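Local coordinates for alpha-glucosidase (Bacteroides thetaiotaomicron, PDB 5XFM), which is a bifunctional glycoside hydrolase of family 97 that cleaves beta-L-arabinopyranosides and alpha-galactosides and holds a calcium ion, at residues E327-D332 with K354-F359; D313-I318 with K345-Y350; S43-T48 with V265-K270; G21-L26 with V117-V122; S136-E141 with A249-L254. The protein carries 1 engineered substitution. All coordinates share one frame; numbering follows the deposited sequence.

Interaction 1: residues E327-D332 with K354-F359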
# COMPACT_ATOMS: atom_id res chain seq x y z
N GLU A 327 -22.68 3.86 1.05
CA GLU A 327 -22.91 3.41 -0.32
C GLU A 327 -22.93 1.90 -0.47
O GLU A 327 -23.61 1.37 -1.35
CB GLU A 327 -21.85 3.99 -1.26
CG GLU A 327 -21.94 5.49 -1.47
CD GLU A 327 -21.51 6.29 -0.26
OE1 GLU A 327 -20.51 5.90 0.39
OE2 GLU A 327 -22.17 7.31 0.05
N TYR A 328 -22.16 1.20 0.35
CA TYR A 328 -21.97 -0.23 0.14
C TYR A 328 -22.19 -1.09 1.38
O TYR A 328 -22.19 -0.59 2.51
CB TYR A 328 -20.57 -0.49 -0.44
CG TYR A 328 -20.37 0.18 -1.79
CD1 TYR A 328 -21.10 -0.22 -2.90
CD2 TYR A 328 -19.49 1.24 -1.93
CE1 TYR A 328 -20.93 0.39 -4.13
CE2 TYR A 328 -19.32 1.87 -3.15
CZ TYR A 328 -20.04 1.44 -4.24
OH TYR A 328 -19.88 2.06 -5.46
N ALA A 329 -22.43 -2.37 1.13
CA ALA A 329 -22.36 -3.40 2.14
C ALA A 329 -21.52 -4.56 1.61
O ALA A 329 -21.78 -5.08 0.52
CB ALA A 329 -23.75 -3.88 2.54
N LEU A 330 -20.52 -4.97 2.38
CA LEU A 330 -19.66 -6.09 2.02
C LEU A 330 -20.15 -7.39 2.64
O LEU A 330 -20.26 -7.49 3.86
CB LEU A 330 -18.22 -5.82 2.45
CG LEU A 330 -17.27 -7.03 2.45
CD1 LEU A 330 -17.12 -7.65 1.05
CD2 LEU A 330 -15.90 -6.64 3.01
N ILE A 331 -20.47 -8.37 1.80
CA ILE A 331 -20.85 -9.69 2.28
C ILE A 331 -19.65 -10.62 2.15
O ILE A 331 -19.13 -10.82 1.05
CB ILE A 331 -22.07 -10.26 1.52
CG1 ILE A 331 -23.26 -9.30 1.65
CG2 ILE A 331 -22.42 -11.65 2.02
CD1 ILE A 331 -24.54 -9.80 0.98
N ASP A 332 -19.20 -11.20 3.27
CA ASP A 332 -17.89 -11.85 3.32
C ASP A 332 -17.98 -13.35 3.03
O ASP A 332 -18.98 -13.81 2.47
CB ASP A 332 -17.24 -11.60 4.68
CG ASP A 332 -15.73 -11.38 4.59
OD1 ASP A 332 -14.96 -12.35 4.41
OD2 ASP A 332 -15.32 -10.21 4.71
N LYS A 354 -33.01 0.26 -0.55
CA LYS A 354 -32.55 1.07 0.59
C LYS A 354 -31.41 2.01 0.19
O LYS A 354 -30.82 2.67 1.05
CB LYS A 354 -32.11 0.16 1.74
CG LYS A 354 -33.16 -0.84 2.22
CD LYS A 354 -34.27 -0.16 3.00
CE LYS A 354 -35.29 -1.16 3.50
NZ LYS A 354 -35.96 -1.86 2.36
N GLY A 355 -31.11 2.07 -1.10
CA GLY A 355 -30.03 2.93 -1.59
C GLY A 355 -28.66 2.38 -1.26
O GLY A 355 -27.72 3.14 -1.01
N VAL A 356 -28.54 1.06 -1.28
CA VAL A 356 -27.31 0.36 -0.91
C VAL A 356 -26.94 -0.64 -2.00
O VAL A 356 -27.81 -1.32 -2.55
CB VAL A 356 -27.47 -0.40 0.44
CG1 VAL A 356 -26.28 -1.31 0.71
CG2 VAL A 356 -27.68 0.57 1.60
N GLU A 357 -25.65 -0.73 -2.31
CA GLU A 357 -25.17 -1.72 -3.27
C GLU A 357 -24.16 -2.65 -2.60
O GLU A 357 -23.64 -2.33 -1.53
CB GLU A 357 -24.56 -1.00 -4.48
CG GLU A 357 -25.62 -0.56 -5.49
CD GLU A 357 -25.16 0.59 -6.35
OE1 GLU A 357 -24.43 1.45 -5.82
OE2 GLU A 357 -25.54 0.64 -7.54
N LEU A 358 -23.89 -3.79 -3.22
CA LEU A 358 -23.09 -4.83 -2.56
C LEU A 358 -21.71 -5.09 -3.15
O LEU A 358 -21.47 -4.94 -4.35
CB LEU A 358 -23.87 -6.15 -2.54
CG LEU A 358 -25.26 -6.14 -1.92
CD1 LEU A 358 -25.81 -7.54 -1.95
CD2 LEU A 358 -25.20 -5.62 -0.50
N PHE A 359 -20.79 -5.47 -2.26
CA PHE A 359 -19.54 -6.11 -2.64
C PHE A 359 -19.63 -7.55 -2.19
O PHE A 359 -20.10 -7.83 -1.09
CB PHE A 359 -18.34 -5.43 -1.98
CG PHE A 359 -17.82 -4.24 -2.72
CD1 PHE A 359 -18.60 -3.12 -2.90
CD2 PHE A 359 -16.50 -4.22 -3.17
CE1 PHE A 359 -18.11 -2.01 -3.55
CE2 PHE A 359 -16.00 -3.11 -3.83
CZ PHE A 359 -16.81 -2.01 -4.02
O HOH W 1 -24.23 3.21 -3.75

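Interaction 2: residues D313-I318 with K345-Y350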
# COMPACT_ATOMS: atom_id res chain seq x y z
N ASP A 313 -28.92 -11.33 9.05
CA ASP A 313 -27.85 -10.46 9.53
C ASP A 313 -27.37 -9.53 8.42
O ASP A 313 -27.04 -8.37 8.67
CB ASP A 313 -26.68 -11.28 10.06
CG ASP A 313 -26.99 -11.93 11.39
OD1 ASP A 313 -27.78 -11.36 12.17
OD2 ASP A 313 -26.45 -13.03 11.66
N GLN A 314 -27.35 -10.03 7.20
CA GLN A 314 -26.97 -9.20 6.06
C GLN A 314 -28.05 -8.15 5.82
O GLN A 314 -27.74 -7.03 5.42
CB GLN A 314 -26.74 -10.05 4.82
CG GLN A 314 -25.52 -10.97 4.90
CD GLN A 314 -24.29 -10.29 5.47
OE1 GLN A 314 -23.86 -9.26 4.97
NE2 GLN A 314 -23.70 -10.89 6.50
N VAL A 315 -29.31 -8.50 6.07
CA VAL A 315 -30.38 -7.52 6.03
C VAL A 315 -30.11 -6.43 7.06
O VAL A 315 -30.25 -5.24 6.79
CB VAL A 315 -31.77 -8.15 6.29
CG1 VAL A 315 -32.81 -7.06 6.56
CG2 VAL A 315 -32.20 -9.01 5.11
N ARG A 316 -29.71 -6.86 8.25
CA ARG A 316 -29.36 -5.94 9.33
C ARG A 316 -28.27 -4.96 8.92
O ARG A 316 -28.39 -3.76 9.15
CB ARG A 316 -28.93 -6.74 10.56
CG ARG A 316 -30.09 -7.15 11.45
CD ARG A 316 -29.64 -8.00 12.62
NE ARG A 316 -30.79 -8.45 13.40
CZ ARG A 316 -31.26 -9.69 13.38
NH1 ARG A 316 -30.68 -10.61 12.62
NH2 ARG A 316 -32.32 -10.01 14.12
N TYR A 317 -27.20 -5.46 8.30
CA TYR A 317 -26.08 -4.59 7.92
C TYR A 317 -26.38 -3.73 6.70
O TYR A 317 -25.82 -2.65 6.54
CB TYR A 317 -24.82 -5.43 7.71
CG TYR A 317 -23.98 -5.49 8.96
CD1 TYR A 317 -24.36 -6.30 10.02
CD2 TYR A 317 -22.82 -4.73 9.10
CE1 TYR A 317 -23.62 -6.37 11.18
CE2 TYR A 317 -22.07 -4.79 10.26
CZ TYR A 317 -22.48 -5.61 11.29
OH TYR A 317 -21.75 -5.70 12.46
N ILE A 318 -27.26 -4.22 5.83
CA ILE A 318 -27.76 -3.42 4.72
C ILE A 318 -28.57 -2.24 5.26
O ILE A 318 -28.41 -1.10 4.82
CB ILE A 318 -28.62 -4.28 3.77
CG1 ILE A 318 -27.71 -5.18 2.93
CG2 ILE A 318 -29.48 -3.41 2.88
CD1 ILE A 318 -28.46 -6.26 2.18
N LYS A 345 -29.94 -12.48 -5.03
CA LYS A 345 -30.66 -11.55 -5.90
C LYS A 345 -31.70 -10.73 -5.14
O LYS A 345 -31.85 -9.52 -5.36
CB LYS A 345 -31.34 -12.32 -7.03
CG LYS A 345 -32.43 -11.56 -7.76
CD LYS A 345 -32.90 -12.33 -8.99
CE LYS A 345 -34.24 -11.81 -9.49
NZ LYS A 345 -35.33 -12.16 -8.53
N SER A 346 -32.40 -11.38 -4.22
CA SER A 346 -33.40 -10.69 -3.42
C SER A 346 -32.71 -9.81 -2.38
O SER A 346 -33.21 -8.75 -2.02
CB SER A 346 -34.35 -11.69 -2.75
OG SER A 346 -33.68 -12.46 -1.77
N LEU A 347 -31.53 -10.24 -1.93
CA LEU A 347 -30.74 -9.42 -1.02
C LEU A 347 -30.26 -8.15 -1.74
O LEU A 347 -30.30 -7.05 -1.18
CB LEU A 347 -29.55 -10.22 -0.47
CG LEU A 347 -29.13 -10.03 0.99
CD1 LEU A 347 -30.32 -9.88 1.94
CD2 LEU A 347 -28.25 -11.20 1.43
N VAL A 348 -29.82 -8.31 -2.98
CA VAL A 348 -29.38 -7.18 -3.81
C VAL A 348 -30.54 -6.21 -4.06
O VAL A 348 -30.38 -5.00 -3.96
CB VAL A 348 -28.79 -7.64 -5.16
CG1 VAL A 348 -28.60 -6.47 -6.11
CG2 VAL A 348 -27.47 -8.39 -4.95
N GLU A 349 -31.70 -6.77 -4.39
CA GLU A 349 -32.91 -5.97 -4.61
C GLU A 349 -33.27 -5.17 -3.35
O GLU A 349 -33.57 -3.97 -3.41
CB GLU A 349 -34.05 -6.87 -5.04
CG GLU A 349 -33.94 -7.30 -6.48
CD GLU A 349 -34.91 -8.40 -6.84
OE1 GLU A 349 -35.29 -9.19 -5.94
OE2 GLU A 349 -35.28 -8.50 -8.03
N TYR A 350 -33.23 -5.85 -2.21
CA TYR A 350 -33.53 -5.23 -0.93
C TYR A 350 -32.56 -4.08 -0.66
O TYR A 350 -32.98 -2.99 -0.27
CB TYR A 350 -33.46 -6.27 0.19
CG TYR A 350 -33.75 -5.70 1.57
CD1 TYR A 350 -35.06 -5.52 2.00
CD2 TYR A 350 -32.72 -5.33 2.42
CE1 TYR A 350 -35.34 -5.00 3.25
CE2 TYR A 350 -32.99 -4.80 3.67
CZ TYR A 350 -34.30 -4.64 4.08
OH TYR A 350 -34.57 -4.11 5.32

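Interaction 3: residues S43-T48 with V265-K270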
# COMPACT_ATOMS: atom_id res chain seq x y z
N SER A 43 23.05 10.71 -3.01
CA SER A 43 23.26 11.72 -1.98
C SER A 43 22.09 12.70 -1.92
O SER A 43 21.40 12.91 -2.92
CB SER A 43 24.57 12.46 -2.24
OG SER A 43 24.38 13.52 -3.17
N TYR A 44 21.87 13.28 -0.75
CA TYR A 44 20.86 14.32 -0.58
C TYR A 44 21.41 15.44 0.28
O TYR A 44 21.87 15.19 1.39
CB TYR A 44 19.58 13.75 0.06
CG TYR A 44 18.42 14.71 -0.02
CD1 TYR A 44 18.19 15.65 0.98
CD2 TYR A 44 17.56 14.70 -1.11
CE1 TYR A 44 17.14 16.54 0.90
CE2 TYR A 44 16.51 15.58 -1.20
CZ TYR A 44 16.30 16.50 -0.20
OH TYR A 44 15.24 17.37 -0.31
N ASN A 45 21.34 16.67 -0.23
CA ASN A 45 22.03 17.82 0.36
C ASN A 45 23.48 17.55 0.75
O ASN A 45 23.95 18.05 1.77
CB ASN A 45 21.26 18.33 1.59
CG ASN A 45 20.10 19.22 1.23
OD1 ASN A 45 20.07 19.82 0.15
ND2 ASN A 45 19.12 19.32 2.13
N GLY A 46 24.18 16.78 -0.07
CA GLY A 46 25.60 16.54 0.14
C GLY A 46 25.90 15.41 1.10
O GLY A 46 27.06 15.01 1.27
N LYS A 47 24.86 14.86 1.72
CA LYS A 47 25.04 13.71 2.60
C LYS A 47 24.77 12.42 1.86
O LYS A 47 23.83 12.32 1.07
CB LYS A 47 24.13 13.81 3.82
CG LYS A 47 24.33 15.07 4.66
CD LYS A 47 25.75 15.14 5.21
CE LYS A 47 26.21 13.81 5.81
NZ LYS A 47 27.48 13.94 6.58
N THR A 48 25.65 11.44 2.08
CA THR A 48 25.48 10.12 1.49
C THR A 48 24.24 9.45 2.07
O THR A 48 24.11 9.30 3.29
CB THR A 48 26.72 9.22 1.76
OG1 THR A 48 27.91 9.89 1.34
CG2 THR A 48 26.59 7.89 1.01
N VAL A 265 13.84 9.65 -1.03
CA VAL A 265 14.90 10.07 -0.12
C VAL A 265 14.69 11.52 0.30
O VAL A 265 14.25 12.35 -0.50
CB VAL A 265 16.30 9.85 -0.75
CG1 VAL A 265 16.27 10.21 -2.22
CG2 VAL A 265 17.39 10.63 -0.01
N GLY A 266 14.99 11.84 1.56
CA GLY A 266 14.92 13.22 2.00
C GLY A 266 15.66 13.45 3.29
O GLY A 266 16.15 12.51 3.90
N ASP A 267 15.78 14.71 3.71
CA ASP A 267 16.36 15.00 5.01
C ASP A 267 15.26 15.02 6.07
O ASP A 267 15.54 15.13 7.26
CB ASP A 267 17.10 16.34 5.00
CG ASP A 267 16.23 17.48 4.50
OD1 ASP A 267 15.11 17.21 3.99
OD2 ASP A 267 16.65 18.65 4.63
N HIS A 268 14.01 14.90 5.62
CA HIS A 268 12.85 14.87 6.50
C HIS A 268 11.85 13.78 6.10
O HIS A 268 11.97 13.17 5.05
CB HIS A 268 12.15 16.23 6.53
CG HIS A 268 13.00 17.34 7.07
ND1 HIS A 268 13.32 18.46 6.34
CD2 HIS A 268 13.60 17.50 8.28
CE1 HIS A 268 14.08 19.26 7.07
NE2 HIS A 268 14.26 18.70 8.25
N LEU A 269 10.86 13.56 6.96
CA LEU A 269 9.86 12.54 6.72
C LEU A 269 8.83 12.96 5.67
O LEU A 269 8.11 12.12 5.13
CB LEU A 269 9.16 12.17 8.04
CG LEU A 269 9.94 11.17 8.91
CD1 LEU A 269 9.38 11.11 10.32
CD2 LEU A 269 9.91 9.78 8.27
N LYS A 270 8.75 14.26 5.40
CA LYS A 270 7.75 14.83 4.49
C LYS A 270 7.72 14.22 3.07
O LYS A 270 6.65 13.87 2.57
CB LYS A 270 7.93 16.35 4.38
CG LYS A 270 6.96 17.02 3.44
CD LYS A 270 7.30 18.48 3.24
CE LYS A 270 6.18 19.22 2.53
NZ LYS A 270 6.49 19.48 1.10

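Interaction 4: residues G21-L26 with V117-V122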
# COMPACT_ATOMS: atom_id res chain seq x y z
N GLY A 21 18.09 15.75 -9.31
CA GLY A 21 16.71 16.20 -9.28
C GLY A 21 16.64 17.66 -9.69
O GLY A 21 17.67 18.32 -9.73
N PRO A 22 15.44 18.16 -9.98
CA PRO A 22 15.23 19.54 -10.46
C PRO A 22 15.82 20.63 -9.55
O PRO A 22 16.40 21.59 -10.07
CB PRO A 22 13.70 19.65 -10.52
CG PRO A 22 13.26 18.26 -10.80
CD PRO A 22 14.18 17.40 -9.98
N ASP A 23 15.70 20.47 -8.24
CA ASP A 23 16.27 21.46 -7.33
C ASP A 23 17.69 21.09 -6.93
O ASP A 23 18.31 21.77 -6.10
CB ASP A 23 15.38 21.63 -6.08
CG ASP A 23 15.31 20.37 -5.22
OD1 ASP A 23 16.07 19.40 -5.44
OD2 ASP A 23 14.47 20.35 -4.29
N GLU A 24 18.19 20.01 -7.52
CA GLU A 24 19.58 19.56 -7.39
C GLU A 24 20.00 19.08 -5.99
O GLU A 24 21.17 18.78 -5.78
CB GLU A 24 20.52 20.69 -7.84
CG GLU A 24 20.39 21.05 -9.30
CD GLU A 24 21.36 22.13 -9.73
OE1 GLU A 24 22.54 22.07 -9.31
OE2 GLU A 24 20.95 23.03 -10.49
N LYS A 25 19.05 18.95 -5.07
CA LYS A 25 19.37 18.43 -3.74
C LYS A 25 19.66 16.94 -3.78
O LYS A 25 20.58 16.45 -3.13
CB LYS A 25 18.23 18.70 -2.75
CG LYS A 25 17.98 20.16 -2.46
CD LYS A 25 16.99 20.35 -1.32
CE LYS A 25 16.28 21.69 -1.43
NZ LYS A 25 15.34 21.94 -0.31
N LEU A 26 18.87 16.23 -4.57
CA LEU A 26 19.04 14.80 -4.73
C LEU A 26 19.99 14.56 -5.90
O LEU A 26 19.78 15.07 -7.00
CB LEU A 26 17.68 14.13 -4.96
CG LEU A 26 17.46 12.63 -4.71
CD1 LEU A 26 16.05 12.26 -5.14
CD2 LEU A 26 18.49 11.74 -5.40
N VAL A 117 14.78 11.07 -11.92
CA VAL A 117 14.98 11.68 -10.62
C VAL A 117 14.15 12.95 -10.47
O VAL A 117 14.42 13.95 -11.13
CB VAL A 117 16.47 12.01 -10.38
CG1 VAL A 117 16.68 12.44 -8.94
CG2 VAL A 117 17.33 10.79 -10.70
N SER A 118 13.14 12.89 -9.62
CA SER A 118 12.39 14.08 -9.23
C SER A 118 13.06 14.65 -7.98
O SER A 118 14.14 14.19 -7.59
CB SER A 118 10.91 13.77 -9.00
OG SER A 118 10.73 12.80 -7.98
N ASP A 119 12.45 15.66 -7.35
CA ASP A 119 13.09 16.35 -6.22
C ASP A 119 13.49 15.42 -5.08
O ASP A 119 14.55 15.60 -4.47
CB ASP A 119 12.18 17.44 -5.66
CG ASP A 119 12.19 18.70 -6.49
OD1 ASP A 119 13.22 18.98 -7.15
OD2 ASP A 119 11.17 19.43 -6.46
N ASN A 120 12.65 14.43 -4.79
CA ASN A 120 12.90 13.52 -3.67
C ASN A 120 12.72 12.05 -4.02
O ASN A 120 12.56 11.23 -3.12
CB ASN A 120 12.00 13.87 -2.49
CG ASN A 120 12.39 15.17 -1.83
OD1 ASN A 120 13.36 15.23 -1.07
ND2 ASN A 120 11.62 16.23 -2.10
N ASP A 121 12.71 11.73 -5.31
CA ASP A 121 12.53 10.34 -5.70
C ASP A 121 13.40 9.93 -6.88
O ASP A 121 13.63 10.69 -7.82
CB ASP A 121 11.07 10.06 -6.05
CG ASP A 121 10.12 10.42 -4.92
OD1 ASP A 121 9.72 11.60 -4.85
OD2 ASP A 121 9.80 9.54 -4.11
N VAL A 122 13.89 8.70 -6.81
CA VAL A 122 14.59 8.06 -7.91
C VAL A 122 13.79 6.84 -8.36
O VAL A 122 13.42 6.01 -7.55
CB VAL A 122 16.00 7.62 -7.51
CG1 VAL A 122 16.65 6.84 -8.64
CG2 VAL A 122 16.84 8.83 -7.12
O HOH W 2 16.72 17.09 -6.07
O HOH W 3 14.62 18.11 -2.74

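Interaction 5: residues S136-E141 with A249-L254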
# COMPACT_ATOMS: atom_id res chain seq x y z
N SER A 136 12.79 -13.23 -26.89
CA SER A 136 12.28 -13.32 -25.53
C SER A 136 13.39 -13.63 -24.55
O SER A 136 14.44 -14.15 -24.92
CB SER A 136 11.17 -14.37 -25.43
OG SER A 136 11.63 -15.65 -25.84
N VAL A 137 13.13 -13.36 -23.28
CA VAL A 137 14.15 -13.48 -22.27
C VAL A 137 13.58 -14.01 -20.96
O VAL A 137 12.42 -13.77 -20.63
CB VAL A 137 14.84 -12.11 -22.03
CG1 VAL A 137 13.86 -11.10 -21.48
CG2 VAL A 137 16.00 -12.25 -21.09
N THR A 138 14.41 -14.76 -20.25
CA THR A 138 14.14 -15.13 -18.87
C THR A 138 15.23 -14.51 -18.00
O THR A 138 16.40 -14.83 -18.15
CB THR A 138 14.14 -16.65 -18.68
OG1 THR A 138 13.14 -17.25 -19.52
CG2 THR A 138 13.84 -17.01 -17.23
N VAL A 139 14.84 -13.63 -17.08
CA VAL A 139 15.81 -13.05 -16.16
C VAL A 139 16.01 -13.98 -14.98
O VAL A 139 15.13 -14.13 -14.13
CB VAL A 139 15.37 -11.66 -15.65
CG1 VAL A 139 16.37 -11.13 -14.63
CG2 VAL A 139 15.22 -10.69 -16.81
N LYS A 140 17.17 -14.63 -14.94
CA LYS A 140 17.47 -15.61 -13.90
C LYS A 140 17.60 -14.94 -12.54
O LYS A 140 17.20 -15.51 -11.53
CB LYS A 140 18.77 -16.37 -14.22
CG LYS A 140 18.76 -17.17 -15.51
CD LYS A 140 20.07 -17.93 -15.69
CE LYS A 140 20.18 -18.55 -17.08
NZ LYS A 140 19.17 -19.61 -17.32
N GLU A 141 18.15 -13.73 -12.52
CA GLU A 141 18.39 -13.07 -11.23
C GLU A 141 18.71 -11.58 -11.37
O GLU A 141 19.29 -11.17 -12.36
CB GLU A 141 19.55 -13.80 -10.54
CG GLU A 141 20.12 -13.18 -9.30
CD GLU A 141 21.23 -14.04 -8.73
OE1 GLU A 141 21.93 -14.69 -9.54
OE2 GLU A 141 21.41 -14.07 -7.49
N ALA A 249 11.83 -17.48 -12.03
CA ALA A 249 12.41 -16.44 -12.90
C ALA A 249 11.39 -15.89 -13.89
O ALA A 249 10.70 -16.64 -14.56
CB ALA A 249 13.61 -16.99 -13.64
N PRO A 250 11.26 -14.55 -13.93
CA PRO A 250 10.34 -13.85 -14.82
C PRO A 250 10.79 -13.87 -16.28
O PRO A 250 11.99 -13.82 -16.57
CB PRO A 250 10.35 -12.42 -14.27
CG PRO A 250 11.69 -12.28 -13.68
CD PRO A 250 12.00 -13.61 -13.06
N ALA A 251 9.83 -13.93 -17.18
CA ALA A 251 10.10 -14.05 -18.60
C ALA A 251 9.26 -13.05 -19.36
O ALA A 251 8.12 -12.80 -18.98
CB ALA A 251 9.82 -15.46 -19.07
N PHE A 252 9.83 -12.44 -20.39
CA PHE A 252 9.05 -11.51 -21.21
C PHE A 252 9.59 -11.34 -22.62
O PHE A 252 10.64 -11.89 -22.97
CB PHE A 252 8.95 -10.14 -20.52
CG PHE A 252 10.26 -9.62 -20.00
CD1 PHE A 252 10.69 -9.95 -18.72
CD2 PHE A 252 11.05 -8.79 -20.78
CE1 PHE A 252 11.89 -9.46 -18.23
CE2 PHE A 252 12.25 -8.30 -20.30
CZ PHE A 252 12.67 -8.64 -19.02
N ALA A 253 8.83 -10.63 -23.45
CA ALA A 253 9.19 -10.40 -24.84
C ALA A 253 10.29 -9.35 -25.00
O ALA A 253 10.37 -8.41 -24.22
CB ALA A 253 7.96 -10.00 -25.63
N LEU A 254 11.11 -9.51 -26.04
CA LEU A 254 12.09 -8.48 -26.40
C LEU A 254 11.59 -7.70 -27.61
O LEU A 254 11.07 -8.31 -28.55
CB LEU A 254 13.46 -9.08 -26.70
CG LEU A 254 14.18 -9.84 -25.59
CD1 LEU A 254 15.45 -10.46 -26.15
CD2 LEU A 254 14.47 -8.95 -24.40

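Interaction 1: residues E327-D332 with K354-F359
Y328 and F359 both set CG anti to the carbonyl carbon and beside the backbone N (chi1 -62° and -85°), and from neighbouring parallel strands they raise their rings on the same face of the sheet. The rings form a T-shaped pair with planes 77° apart: CE1, on the edge of F359, stands over the centre of the Y328 face, 3.5 Å from Y328 CD1. The opposite face of Y328 carries CB of E327, offset toward the rim. On the other face of the sheet, A329 CB meets L358 CD2 at 3.8 Å. V356 CG1 packs against the same alanine, and farther along the CD1 atoms of I331 and L358 touch at 3.9 Å. Between the strands run four backbone bonds: E357 N to E327 O (3.1 Å), A329 N to E357 O (2.9 Å), F359 N to A329 O (3.0 Å) and I331 N to F359 O (3.0 Å). A water donates to both E327 O and E357 OE1, so E327 O accepts two hydrogens. The hydroxyl of Y328 bonds to R293 O. An alanine at Y328 would probably leave the F359 edge without its aromatic face and R293 O without its hydroxyl mate. With helix 341-353 linking the strands, this is a beta-alpha-beta crossover of the family's TIM barrel; its chemistry implies that main-chain bonds fix the register while ring contacts pack one face and aliphatic contacts the other.

Interaction 2: residues D313-I318 with K345-Y350
Y350 reaches across from helix 345-350 to V315 and I318 of helix 313-318. Its CB points toward the other helix, and with CG anti to the backbone N (chi1 180°) the ring continues across. CD2 then meets I318 CG2 at 3.8 Å. The next atom, CE2, lies between that methyl and V315 CG1, the latter 3.7 Å away. CZ and the hydroxyl stay beside the same valine methyl, with OH 3.7 Å from V315 CG1. The valine stands roughly perpendicular to the tyrosine side chain. The polar tip continues past it to bond with D319, one residue beyond the segment, and K354 makes a cation-pi contact with the ring.

L347 fills the next position along the interface with its branched end. Its CD1 touches V315 CG2 at 3.8 Å, its CD2 touches Q314 CB at 3.9 Å, and its CG lies 4.0 Å from I318 CD1. Q314 turns its amide away, where NE2 bonds to S308 and S300.

The axes of segments 313-318 and 345-350 approach to 10.7 Å and run nearly parallel, 20° apart, as expected of successive helices on the outside of a TIM barrel; Q314 and L347 also touch I331 of the barrel strand beneath. No hydrogen bond spans the two segments, so their contact rests on van der Waals fit between aliphatic branches and one ring, with the tyrosine hydroxyl at its border.

Interaction 3: residues S43-T48 with V265-K270
Y44 and N45, which meet V265-D267, open a type I' turn from Y44 to K47, closed by paired backbone bonds between Y44 and K47 (Y44 N to K47 O 2.8 Å, K47 N to Y44 O 3.0 Å). With CG anti to the backbone N (chi1 -168°), the Y44 ring swings onto the end of strand 256-266 and lies flat against its main chain. G266 CA sits over the ring centre, 4.0 Å from the Y44 centroid and only 5° off the normal, a CH-pi contact; a CB on this glycine would point away from the ring and be crowded by H268 O. At the root of the tyrosine, Y44 CB touches V265 CG2 at 3.8 Å. Farther out, D267 N approaches Y44 CE1 to 3.6 Å. The N45 amide and the D267 carboxylate come no nearer than 3.6 Å, ND2 to OD2, with their planes 77° apart. An alanine at Y44 would probably open a gap above G266 and leave its CA-H without the aromatic face. The pairing is that of a tight two-residue beta hairpin whose aromatic residue packs on a second sheet, consistent with the beta-sandwich of the galactose-mutarotase-like N-terminal domain.

Interaction 4: residues G21-L26 with V117-V122
A mixed polar and apolar contact between two loops joins G21-L26, centred on D23 and L26, to V117-V122, centred on D119, where each loop connects consecutive strands of the N-terminal domain. The backbone N of D23, inside the type I turn from G21 to E24, donates to D119 OD1 at 3.1 Å, nearly in line with its C-O bond. The carboxylates of D23 and D119 are stacked with planes 21° apart, and their OD1 atoms are 3.4 Å from each other. Such closeness of like charges would be expected to raise the proton affinity of one of them; the D23 N-H and a water that donates to D23 OD2 would be expected to offset part of this. That water also donates to D119 O, and so does a second one, which accepts from L26 N (2.8 Å); its suspiciously short approach to D23 OD1 is doubtful. D23 OD1 accepts from K25 N (3.0 Å), from above the carboxylate plane, making an Asx turn. L26 is the apolar counterpart. Its CG is anti to the backbone N (chi1 -160°), and the extended chi2 (-175°) sets CD1 3.4 Å from D121 N; CD2 lies 3.8 Å from V122 CG2. S118 O leaves no room for a CB at G21. Around the contact, L26 also packs on V42 and Y44 of strand 39-44, while P22 and S118 touch strand 91-104.

Interaction 5: residues S136-E141 with A249-L254
Backbone bonds come first: V137 and F252 form an antiparallel hydrogen-bonded pair, V137 N to F252 O at 2.9 Å and F252 N to V137 O at 2.9 Å. A third bond, V139 N to P250 O at 2.9 Å, extends the pairing past the short strand 251-253. The strand directions differ by 154°. At the non-hydrogen-bonded pairs the chains draw closer, and CA-H groups take up carbonyl oxygens: A251 CA lies 3.1 Å from V137 O, and T138 CA meets P250 O.

The aromatic contact lies on the face that carries V137 and F252. V137 CG1 occupies the position between the backbone N and the carbonyl carbon (chi1 63°), where it reaches over the F252 ring, offset toward the rim; it is 3.7 Å from the F252 centroid, 21° off the normal, and CE2 is its nearest ring atom. Valine and phenylalanine thus extend alongside each other in a common direction. V139 CG2 comes obliquely to the same ring, 3.8 Å from F252 CE1.

Aliphatic contacts complete the fit. L254 CD2 touches V137 CG1 at 3.7 Å, and on the T138 side A249 CB, from the loop before the strand, meets T138 CG2 at 3.6 Å. V137, F252 and L254 all pack on L128 of strand 121-128, which belongs to another sheet.

On the far side of strand 136-147, K140 and E141 share N58 as their opposite number, a classic beta bulge. A short strand paired along a long, bulged one, with its aromatic face turned to a second sheet, fits the large beta-sandwich of the family's N-terminal domain.

Interactions 1 and 2 are adjacent layers of one barrel, strands inside and helices outside, their centres 8 Å apart: I331 CG1 meets Q314 OE1 at 3.4 Å, and L358 CD1 meets V348 CG2 at 3.5 Å. Interactions 3 and 4 cluster in the N-terminal domain, with centres 10 Å apart; V265 CG1 packs on L26 CD1 at 3.6 Å, and V265 N bonds to N120 O. Interaction 5 belongs to the same domain but stands about 35 Å from interaction 3 between centres. The calcium ion, about 11 Å from the L330 side chain of interaction 1, joins the two parts: E174 comes from the N-terminal range, E452 and E458 from the barrel. It probably marks the active site, as in family relatives.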